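Local coordinates for protein intradiol ring-cleavage Dioxygenase (Tetranychus urticae, PDB 5VG2) that probably cleaves catechol-type aromatic rings between their two hydroxyl-bearing carbons, inserting both atoms of molecular oxygen with the aid of a bound ferric iron, at residues K56-Y61 against Q98-N103; N132-G137 against L199-L204; Q138-E143 against M163-D168. All coordinates share one frame; numbering follows the deposited sequence.

Contact 1. Residues K56-Y61 against Q98-N103; sequences KGAKVY and QVTNEN. With CAC (cacodylate ion), chain F.
An antiparallel strand pair at the edge of the four-stranded sheet joins Lys59-Val60 to Gln98-Val99, in the beta sandwich of an intradiol dioxygenase. Strand 95-99 is one of the two outer strands of this sheet. Val60 and Gln98 form the hydrogen-bonded pair. Val60 N gives to Gln98 O at 2.9 Å, and Gln98 N returns a bond to Val60 O at 3.0 Å. The next pair, Lys59 with Val99, is non-hydrogen-bonded, and Val99 CA lies 3.5 Å from Ala58 O in a CA-H...O contact.

Beyond it the strands give way to loop, but the backbones stay tied. Thr100 N gives to Ala58 O at 2.9 Å, while Gly57 N gives a hydrogen bond to Thr100 O. Gly57 has a positive phi, 83°, which suits glycine. Val99 CG1 touches Gly57 CA at 3.7 Å. The Thr100 hydroxyl sits between its own backbone N and carbonyl carbon (chi1 57°), which turns OG1 to the opposing backbone. There OG1 takes the N-H of Ala58 at 3.0 Å and also bonds Ile55 O, so two bonds fix its rotation. The same torsion sends the methyl CG2 to the buried side, where it meets Val60 CG2 at 4.1 Å, the two side chains crossing at about a right angle. Leu44, Leu46 and Val106 of the other sheet pack against this side.

Lys59 and Val99 occupy the other face. Lys59 pairs with Asp25. A cacodylate ion, probably from the crystallisation liquor, is held by His128 ND1. The Lys59 chain, bent at chi3, gives it a hydrogen bond from NZ to O1 at 2.7 Å.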
loop_
_atom_site.group_PDB
_atom_site.type_symbol
_atom_site.label_atom_id
_atom_site.label_comp_id
_atom_site.label_asym_id
_atom_site.label_seq_id
_atom_site.Cartn_x
_atom_site.Cartn_y
_atom_site.Cartn_z
ATOM N N LYS A 56 -3.160 19.525 1.142
ATOM C CA LYS A 56 -1.875 19.882 0.600
ATOM C C LYS A 56 -0.806 19.647 1.660
ATOM O O LYS A 56 -1.065 19.822 2.843
ATOM C CB LYS A 56 -1.883 21.358 0.203
ATOM C CG LYS A 56 -0.686 21.711 -0.654
ATOM C CD LYS A 56 -0.375 23.220 -0.674
ATOM C CE LYS A 56 0.908 23.470 -1.465
ATOM N NZ LYS A 56 0.925 24.843 -2.052
ATOM N N GLY A 57 0.384 19.211 1.249
ATOM C CA GLY A 57 1.541 19.124 2.158
ATOM C C GLY A 57 1.666 17.884 3.043
ATOM O O GLY A 57 2.597 17.798 3.867
ATOM N N ALA A 58 0.746 16.933 2.887
ATOM C CA ALA A 58 0.719 15.717 3.681
ATOM C C ALA A 58 1.695 14.690 3.118
ATOM O O ALA A 58 1.761 14.503 1.911
ATOM C CB ALA A 58 -0.678 15.134 3.676
ATOM N N LYS A 59 2.444 14.040 3.998
ATOM C CA LYS A 59 3.463 13.049 3.607
ATOM C C LYS A 59 2.822 11.695 3.536
ATOM O O LYS A 59 2.283 11.238 4.517
ATOM C CB LYS A 59 4.622 12.984 4.612
ATOM C CG LYS A 59 5.312 14.291 4.868
ATOM C CD LYS A 59 6.300 14.150 6.002
ATOM C CE LYS A 59 7.381 13.086 5.749
ATOM N NZ LYS A 59 8.439 13.289 6.793
ATOM N N VAL A 60 2.902 11.050 2.380
ATOM C CA VAL A 60 2.307 9.740 2.162
ATOM C C VAL A 60 3.437 8.728 2.023
ATOM O O VAL A 60 4.248 8.854 1.118
ATOM C CB VAL A 60 1.497 9.736 0.858
ATOM C CG1 VAL A 60 0.757 8.445 0.661
ATOM C CG2 VAL A 60 0.498 10.861 0.883
ATOM N N TYR A 61 3.458 7.726 2.889
ATOM C CA TYR A 61 4.412 6.645 2.821
ATOM C C TYR A 61 3.697 5.416 2.323
ATOM O O TYR A 61 2.622 5.116 2.807
ATOM C CB TYR A 61 4.931 6.257 4.201
ATOM C CG TYR A 61 5.694 7.289 4.938
ATOM C CD1 TYR A 61 5.045 8.356 5.521
ATOM C CD2 TYR A 61 7.055 7.190 5.104
ATOM C CE1 TYR A 61 5.735 9.301 6.248
ATOM C CE2 TYR A 61 7.768 8.132 5.821
ATOM C CZ TYR A 61 7.088 9.189 6.385
ATOM O OH TYR A 61 7.731 10.168 7.096
ATOM N N GLN A 98 5.839 10.459 -0.806
ATOM C CA GLN A 98 5.580 11.619 -1.645
ATOM C C GLN A 98 4.730 12.613 -0.892
ATOM O O GLN A 98 3.947 12.225 0.003
ATOM C CB GLN A 98 4.870 11.175 -2.921
ATOM C CG GLN A 98 5.759 10.419 -3.909
ATOM C CD GLN A 98 6.761 11.317 -4.613
ATOM O OE1 GLN A 98 7.901 11.510 -4.142
ATOM N NE2 GLN A 98 6.355 11.879 -5.755
ATOM N N VAL A 99 4.899 13.912 -1.219
ATOM C CA VAL A 99 4.167 14.979 -0.529
ATOM C C VAL A 99 2.995 15.409 -1.405
ATOM O O VAL A 99 3.179 15.634 -2.599
ATOM C CB VAL A 99 5.100 16.159 -0.212
ATOM C CG1 VAL A 99 4.309 17.345 0.377
ATOM C CG2 VAL A 99 6.221 15.714 0.723
ATOM N N THR A 100 1.791 15.497 -0.843
ATOM C CA THR A 100 0.636 15.904 -1.657
ATOM C C THR A 100 0.802 17.323 -2.203
ATOM O O THR A 100 1.295 18.216 -1.527
ATOM C CB THR A 100 -0.716 15.843 -0.939
ATOM O OG1 THR A 100 -0.690 16.659 0.236
ATOM C CG2 THR A 100 -1.055 14.397 -0.596
ATOM N N ASN A 101 0.423 17.478 -3.456
ATOM C CA ASN A 101 0.472 18.735 -4.141
ATOM C C ASN A 101 -0.815 19.579 -3.882
ATOM O O ASN A 101 -1.598 19.281 -2.975
ATOM C CB ASN A 101 0.757 18.449 -5.629
ATOM C CG ASN A 101 -0.443 17.924 -6.378
ATOM O OD1 ASN A 101 -1.537 17.775 -5.824
ATOM N ND2 ASN A 101 -0.232 17.633 -7.665
ATOM N N GLU A 102 -1.024 20.593 -4.720
ATOM C CA GLU A 102 -2.149 21.571 -4.614
ATOM C C GLU A 102 -3.505 20.852 -4.698
ATOM O O GLU A 102 -4.439 21.214 -4.012
ATOM C CB GLU A 102 -2.028 22.656 -5.731
ATOM C CG GLU A 102 -3.000 23.851 -5.671
ATOM C CD GLU A 102 -4.378 23.662 -6.392
ATOM O OE1 GLU A 102 -4.485 22.692 -7.206
ATOM O OE2 GLU A 102 -5.334 24.510 -6.169
ATOM N N ASN A 103 -3.583 19.798 -5.514
ATOM C CA ASN A 103 -4.811 19.010 -5.664
ATOM C C ASN A 103 -4.956 17.817 -4.725
ATOM O O ASN A 103 -5.875 17.026 -4.908
ATOM C CB ASN A 103 -4.948 18.535 -7.105
ATOM C CG ASN A 103 -4.854 19.670 -8.099
ATOM O OD1 ASN A 103 -4.042 19.637 -9.022
ATOM N ND2 ASN A 103 -5.649 20.697 -7.889
HETATM AS AS CAC F . 6.188 14.179 10.163
HETATM O O1 CAC F . 6.847 13.145 8.927
HETATM O O2 CAC F . 5.524 13.221 11.458
HETATM C C1 CAC F . 7.646 15.276 10.880
HETATM C C2 CAC F . 4.764 15.330 9.436
#

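Contact 2. Residues N132-G137 against L199-L204; sequences NVAHIG and LAINPL
Ile201 lays its CG2 methyl over one face of the His135 imidazole. CG2 stands 4.0 Å from the ring centroid and 21° off the ring normal, a CH-pi contact. It is shifted toward the rim, nearest CG and ND1. The His135 ring is carried there with CG anti to its backbone N (chi1 -163°), and the two side chains cross obliquely. At the ring edge, in its plane, a water lies 2.9 Å from ND1. This water gives a hydrogen bond to Ala134 O at 2.8 Å and takes one from Asn202 N, so it bridges both backbones and the ring. NE2 has a weak bond to Pro13 O.

Ala134 and His135 both face Ile127 of the neighbouring strand, a classic beta bulge. The bulge lies in edge strand 132-139, and the contact joins it to the end of strand 193-201 in the other sheet of the sandwich. The bulge turns the CB atoms of Ala134 and His135 both toward 199-204. Ala134 CB rests 4.0 Å from Pro203 CA. Ala134 CB is also 4.5 Å from Ile201 CD1, a looser contact. Replacing His135 by an alanine would probably leave the Ile201 methyl without its aromatic face and the water without its ring partner.

Past the strand the chain turns at Asn202. Its OD1 takes the N-H of Leu204 at 3.0 Å, an Asx turn.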
loop_
_atom_site.group_PDB
_atom_site.type_symbol
_atom_site.label_atom_id
_atom_site.label_comp_id
_atom_site.label_asym_id
_atom_site.label_seq_id
_atom_site.Cartn_x
_atom_site.Cartn_y
_atom_site.Cartn_z
ATOM N N ASN A 132 1.317 14.796 12.859
ATOM C CA ASN A 132 0.659 13.625 13.399
ATOM C C ASN A 132 0.490 12.557 12.360
ATOM O O ASN A 132 0.421 12.800 11.162
ATOM C CB ASN A 132 -0.744 13.926 13.864
ATOM C CG ASN A 132 -0.798 14.984 14.872
ATOM O OD1 ASN A 132 -0.252 14.808 15.970
ATOM N ND2 ASN A 132 -1.520 16.063 14.559
ATOM N N VAL A 133 0.345 11.350 12.873
ATOM C CA VAL A 133 0.040 10.164 12.053
ATOM C C VAL A 133 -1.461 10.180 11.926
ATOM O O VAL A 133 -2.177 9.687 12.795
ATOM C CB VAL A 133 0.535 8.898 12.699
ATOM C CG1 VAL A 133 0.231 7.755 11.792
ATOM C CG2 VAL A 133 2.037 9.012 12.939
ATOM N N ALA A 134 -1.925 10.789 10.842
ATOM C CA ALA A 134 -3.339 11.037 10.612
ATOM C C ALA A 134 -4.125 9.827 10.154
ATOM O O ALA A 134 -5.311 9.733 10.397
ATOM C CB ALA A 134 -3.491 12.159 9.601
ATOM N N HIS A 135 -3.482 8.929 9.441
ATOM C CA HIS A 135 -4.212 7.842 8.839
ATOM C C HIS A 135 -3.305 6.706 8.429
ATOM O O HIS A 135 -2.309 6.952 7.822
ATOM C CB HIS A 135 -4.931 8.335 7.594
ATOM C CG HIS A 135 -5.997 7.415 7.137
ATOM N ND1 HIS A 135 -7.299 7.551 7.538
ATOM C CD2 HIS A 135 -5.951 6.312 6.354
ATOM C CE1 HIS A 135 -8.030 6.606 6.977
ATOM N NE2 HIS A 135 -7.231 5.834 6.253
ATOM N N ILE A 136 -3.690 5.469 8.738
ATOM C CA ILE A 136 -2.979 4.295 8.331
ATOM C C ILE A 136 -3.940 3.349 7.640
ATOM O O ILE A 136 -4.977 3.065 8.166
ATOM C CB ILE A 136 -2.345 3.588 9.526
ATOM C CG1 ILE A 136 -1.299 4.492 10.163
ATOM C CG2 ILE A 136 -1.634 2.327 9.063
ATOM C CD1 ILE A 136 -0.801 3.991 11.507
ATOM N N GLY A 137 -3.581 2.850 6.469
ATOM C CA GLY A 137 -4.466 1.973 5.719
ATOM C C GLY A 137 -3.765 0.967 4.832
ATOM O O GLY A 137 -2.566 0.740 4.905
ATOM N N LEU A 199 -9.123 9.024 -1.334
ATOM C CA LEU A 199 -9.230 8.854 0.113
ATOM C C LEU A 199 -9.764 10.111 0.786
ATOM O O LEU A 199 -9.424 11.241 0.410
ATOM C CB LEU A 199 -7.858 8.534 0.713
ATOM C CG LEU A 199 -7.235 7.219 0.231
ATOM C CD1 LEU A 199 -5.832 7.093 0.796
ATOM C CD2 LEU A 199 -8.046 6.019 0.697
ATOM N N ALA A 200 -10.602 9.891 1.784
ATOM C CA ALA A 200 -11.108 10.957 2.611
ATOM C C ALA A 200 -10.592 10.643 4.010
ATOM O O ALA A 200 -10.873 9.563 4.548
ATOM C CB ALA A 200 -12.612 10.999 2.593
ATOM N N ILE A 201 -9.825 11.581 4.577
ATOM C CA ILE A 201 -9.181 11.382 5.870
ATOM C C ILE A 201 -9.450 12.533 6.839
ATOM O O ILE A 201 -9.877 13.620 6.447
ATOM C CB ILE A 201 -7.650 11.173 5.739
ATOM C CG1 ILE A 201 -6.916 12.426 5.300
ATOM C CG2 ILE A 201 -7.338 10.066 4.740
ATOM C CD1 ILE A 201 -5.427 12.374 5.578
ATOM N N ASN A 202 -9.171 12.263 8.109
ATOM C CA ASN A 202 -9.205 13.284 9.129
ATOM C C ASN A 202 -7.783 13.716 9.479
ATOM O O ASN A 202 -7.113 13.024 10.268
ATOM C CB ASN A 202 -9.899 12.771 10.380
ATOM C CG ASN A 202 -10.018 13.822 11.451
ATOM O OD1 ASN A 202 -9.545 14.932 11.302
ATOM N ND2 ASN A 202 -10.636 13.457 12.529
ATOM N N PRO A 203 -7.348 14.879 8.975
ATOM C CA PRO A 203 -5.984 15.331 9.254
ATOM C C PRO A 203 -5.706 15.771 10.707
ATOM O O PRO A 203 -4.552 16.026 11.048
ATOM C CB PRO A 203 -5.801 16.507 8.275
ATOM C CG PRO A 203 -7.162 17.022 8.024
ATOM C CD PRO A 203 -8.140 15.906 8.297
ATOM N N LEU A 204 -6.742 15.840 11.546
ATOM C CA LEU A 204 -6.601 16.114 12.982
ATOM C C LEU A 204 -6.735 14.871 13.885
ATOM O O LEU A 204 -6.825 14.997 15.123
ATOM C CB LEU A 204 -7.664 17.149 13.402
ATOM C CG LEU A 204 -7.866 18.361 12.488
ATOM C CD1 LEU A 204 -8.948 19.237 13.147
ATOM C CD2 LEU A 204 -6.564 19.109 12.199
HETATM O O HOH W 1 -7.783 9.983 9.044
#

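Contact 3. Residues Q138-E143 against M163-D168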
loop_
_atom_site.group_PDB
_atom_site.type_symbol
_atom_site.label_atom_id
_atom_site.label_comp_id
_atom_site.label_asym_id
_atom_site.label_seq_id
_atom_site.Cartn_x
_atom_site.Cartn_y
_atom_site.Cartn_z
ATOM N N GLN A 138 -4.577 0.321 4.013
ATOM C CA GLN A 138 -4.109 -0.618 3.046
ATOM C C GLN A 138 -4.946 -0.496 1.787
ATOM O O GLN A 138 -6.121 -0.239 1.838
ATOM C CB GLN A 138 -4.165 -2.037 3.592
ATOM C CG GLN A 138 -3.238 -2.295 4.790
ATOM C CD GLN A 138 -3.215 -3.757 5.231
ATOM O OE1 GLN A 138 -3.618 -4.627 4.499
ATOM N NE2 GLN A 138 -2.739 -4.019 6.430
ATOM N N ILE A 139 -4.302 -0.737 0.660
ATOM C CA ILE A 139 -4.911 -0.691 -0.631
ATOM C C ILE A 139 -5.093 -2.107 -1.078
ATOM O O ILE A 139 -4.142 -2.842 -1.101
ATOM C CB ILE A 139 -4.013 0.021 -1.644
ATOM C CG1 ILE A 139 -3.715 1.433 -1.148
ATOM C CG2 ILE A 139 -4.705 0.123 -3.025
ATOM C CD1 ILE A 139 -2.540 2.064 -1.876
ATOM N N PHE A 140 -6.308 -2.472 -1.440
ATOM C CA PHE A 140 -6.611 -3.798 -1.965
ATOM C C PHE A 140 -6.992 -3.713 -3.457
ATOM O O PHE A 140 -7.187 -2.649 -4.009
ATOM C CB PHE A 140 -7.746 -4.437 -1.169
ATOM C CG PHE A 140 -7.460 -4.554 0.272
ATOM C CD1 PHE A 140 -6.675 -5.600 0.755
ATOM C CD2 PHE A 140 -7.970 -3.634 1.175
ATOM C CE1 PHE A 140 -6.421 -5.726 2.128
ATOM C CE2 PHE A 140 -7.695 -3.750 2.523
ATOM C CZ PHE A 140 -6.927 -4.778 3.001
ATOM N N PHE A 141 -7.118 -4.872 -4.070
ATOM C CA PHE A 141 -7.349 -5.012 -5.483
ATOM C C PHE A 141 -8.611 -5.793 -5.744
ATOM O O PHE A 141 -9.008 -6.638 -4.956
ATOM C CB PHE A 141 -6.124 -5.674 -6.127
ATOM C CG PHE A 141 -4.894 -4.842 -5.976
ATOM C CD1 PHE A 141 -4.112 -4.963 -4.827
ATOM C CD2 PHE A 141 -4.558 -3.874 -6.899
ATOM C CE1 PHE A 141 -3.028 -4.143 -4.597
ATOM C CE2 PHE A 141 -3.467 -3.053 -6.703
ATOM C CZ PHE A 141 -2.686 -3.218 -5.553
ATOM N N ASP A 142 -9.275 -5.452 -6.850
ATOM C CA ASP A 142 -10.456 -6.173 -7.335
ATOM C C ASP A 142 -10.039 -7.623 -7.643
ATOM O O ASP A 142 -8.890 -7.886 -8.060
ATOM C CB ASP A 142 -11.025 -5.503 -8.604
ATOM C CG ASP A 142 -12.334 -6.175 -9.134
ATOM O OD1 ASP A 142 -12.846 -7.166 -8.527
ATOM O OD2 ASP A 142 -12.870 -5.701 -10.193
ATOM N N GLU A 143 -10.956 -8.561 -7.432
ATOM C CA GLU A 143 -10.635 -9.974 -7.646
ATOM C C GLU A 143 -10.324 -10.288 -9.130
ATOM O O GLU A 143 -9.439 -11.078 -9.456
ATOM C CB GLU A 143 -11.746 -10.847 -7.094
ATOM C CG GLU A 143 -11.693 -12.323 -7.461
ATOM C CD GLU A 143 -10.394 -13.038 -7.074
ATOM O OE1 GLU A 143 -9.736 -12.618 -6.064
ATOM O OE2 GLU A 143 -10.057 -14.054 -7.775
ATOM N N MET A 163 -4.591 -15.978 -1.093
ATOM C CA MET A 163 -5.707 -15.692 -0.220
ATOM C C MET A 163 -6.537 -14.629 -0.938
ATOM O O MET A 163 -5.996 -13.679 -1.488
ATOM C CB MET A 163 -5.225 -15.199 1.132
ATOM C CG MET A 163 -6.352 -14.806 2.079
ATOM S SD MET A 163 -5.885 -14.597 3.796
ATOM C CE MET A 163 -5.793 -16.311 4.350
ATOM N N LYS A 164 -7.851 -14.826 -0.966
ATOM C CA LYS A 164 -8.777 -13.831 -1.518
ATOM C C LYS A 164 -9.201 -12.791 -0.472
ATOM O O LYS A 164 -9.148 -13.033 0.724
ATOM C CB LYS A 164 -10.011 -14.537 -2.076
ATOM C CG LYS A 164 -9.769 -15.502 -3.204
ATOM C CD LYS A 164 -10.923 -15.398 -4.206
ATOM C CE LYS A 164 -11.256 -16.655 -4.992
ATOM N NZ LYS A 164 -10.083 -17.304 -5.641
ATOM N N ASN A 165 -9.651 -11.634 -0.931
ATOM C CA ASN A 165 -10.024 -10.545 -0.025
ATOM C C ASN A 165 -10.993 -10.985 1.078
ATOM O O ASN A 165 -10.823 -10.631 2.229
ATOM C CB ASN A 165 -10.648 -9.351 -0.791
ATOM C CG ASN A 165 -9.644 -8.616 -1.670
ATOM O OD1 ASN A 165 -8.400 -8.672 -1.493
ATOM N ND2 ASN A 165 -10.190 -7.913 -2.662
ATOM N N GLU A 166 -11.962 -11.798 0.714
ATOM C CA GLU A 166 -13.032 -12.259 1.623
ATOM C C GLU A 166 -12.517 -13.230 2.690
ATOM O O GLU A 166 -13.147 -13.398 3.745
ATOM C CB GLU A 166 -14.152 -12.944 0.843
ATOM C CG GLU A 166 -14.503 -12.261 -0.503
ATOM C CD GLU A 166 -13.532 -12.612 -1.662
ATOM O OE1 GLU A 166 -13.109 -13.789 -1.751
ATOM O OE2 GLU A 166 -13.114 -11.711 -2.446
ATOM N N GLU A 167 -11.389 -13.872 2.384
ATOM C CA GLU A 167 -10.717 -14.727 3.367
ATOM C C GLU A 167 -9.796 -13.947 4.321
ATOM O O GLU A 167 -9.495 -14.402 5.402
ATOM C CB GLU A 167 -9.923 -15.805 2.619
ATOM C CG GLU A 167 -10.810 -16.741 1.786
ATOM C CD GLU A 167 -10.097 -17.473 0.616
ATOM O OE1 GLU A 167 -8.847 -17.445 0.501
ATOM O OE2 GLU A 167 -10.793 -18.138 -0.205
ATOM N N ASP A 168 -9.361 -12.763 3.904
ATOM C CA ASP A 168 -8.356 -11.978 4.598
ATOM C C ASP A 168 -8.911 -11.312 5.842
ATOM O O ASP A 168 -9.925 -10.588 5.778
ATOM C CB ASP A 168 -7.815 -10.945 3.630
ATOM C CG ASP A 168 -6.584 -10.240 4.138
ATOM O OD1 ASP A 168 -5.475 -10.800 4.021
ATOM O OD2 ASP A 168 -6.727 -9.067 4.540
HETATM O O HOH W 2 -6.162 -7.521 -2.555
#
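Asn165 reaches across to the backbone of Phe141 and makes the firm, buried half of this contact. Its ND2 gives a hydrogen bond to Phe141 O at 2.9 Å, fairly straight at the hydrogen (158°). The acceptor lies close to the amide plane. With CG anti to the carbonyl carbon (chi1 -69°), the amide points at the Phe141 carbonyl. Its other end is held too: Asn165 OD1 takes a bond from a water at 2.7 Å and also bonds Thr120 OG1; the water accepts from Phe141 N. The amide thus cannot easily turn over.

Beside it the Phe140 ring slides past in the opposite direction, its plane 70° from that of the amide. Phe140 CE1 comes to 4.1 Å from Asp168 OD2, obliquely. The contact joins the chain that runs on from edge strand 132-139 to the turn before helix 169-173, close to the iron site of the intradiol dioxygenase fold. The Phe140 side chain is about 4 Å, at nearest atoms, from that of the iron ligand His122. Asp168 is the N-cap of helix 169-173 through Phe171 N, and its OD1 forms a salt bridge with Arg119.

The outer side is looser. Glu143, at the start of helix 143-150, sets its carboxylate slantwise across the bent chain of Lys164, with OE1 3.5 Å from Lys164 CD. The salt bridge from Glu143 OE2 to Lys164 NZ is long, at 3.9 Å. The stronger partner of Glu143 is Arg162, bound at OE1. Lys164 N is meanwhile held by Glu167 OE1 at 3.2 Å.

How the contacts relate
Contact 1 closes first along the chain. Contact 2 opens later, and contact 3 falls within the span of contact 2. All three reach the antiparallel sheet of strands 95-99, 59-63, 123-129 and 132-139. Contact 1 pairs two of its strands at one edge; contacts 2 and 3 share strand 132-139 at the other, and their segments adjoin in sequence. The centres of contacts 1 and 2 lie about 12 Å apart; contacts 2 and 3 are about 21 Å apart, and contacts 1 and 3 about 26 Å, across the centre of the chain. Contact 2 links this sheet to the other one, and contact 3 ties the chain beyond strand 132-139 to a loop near the iron site.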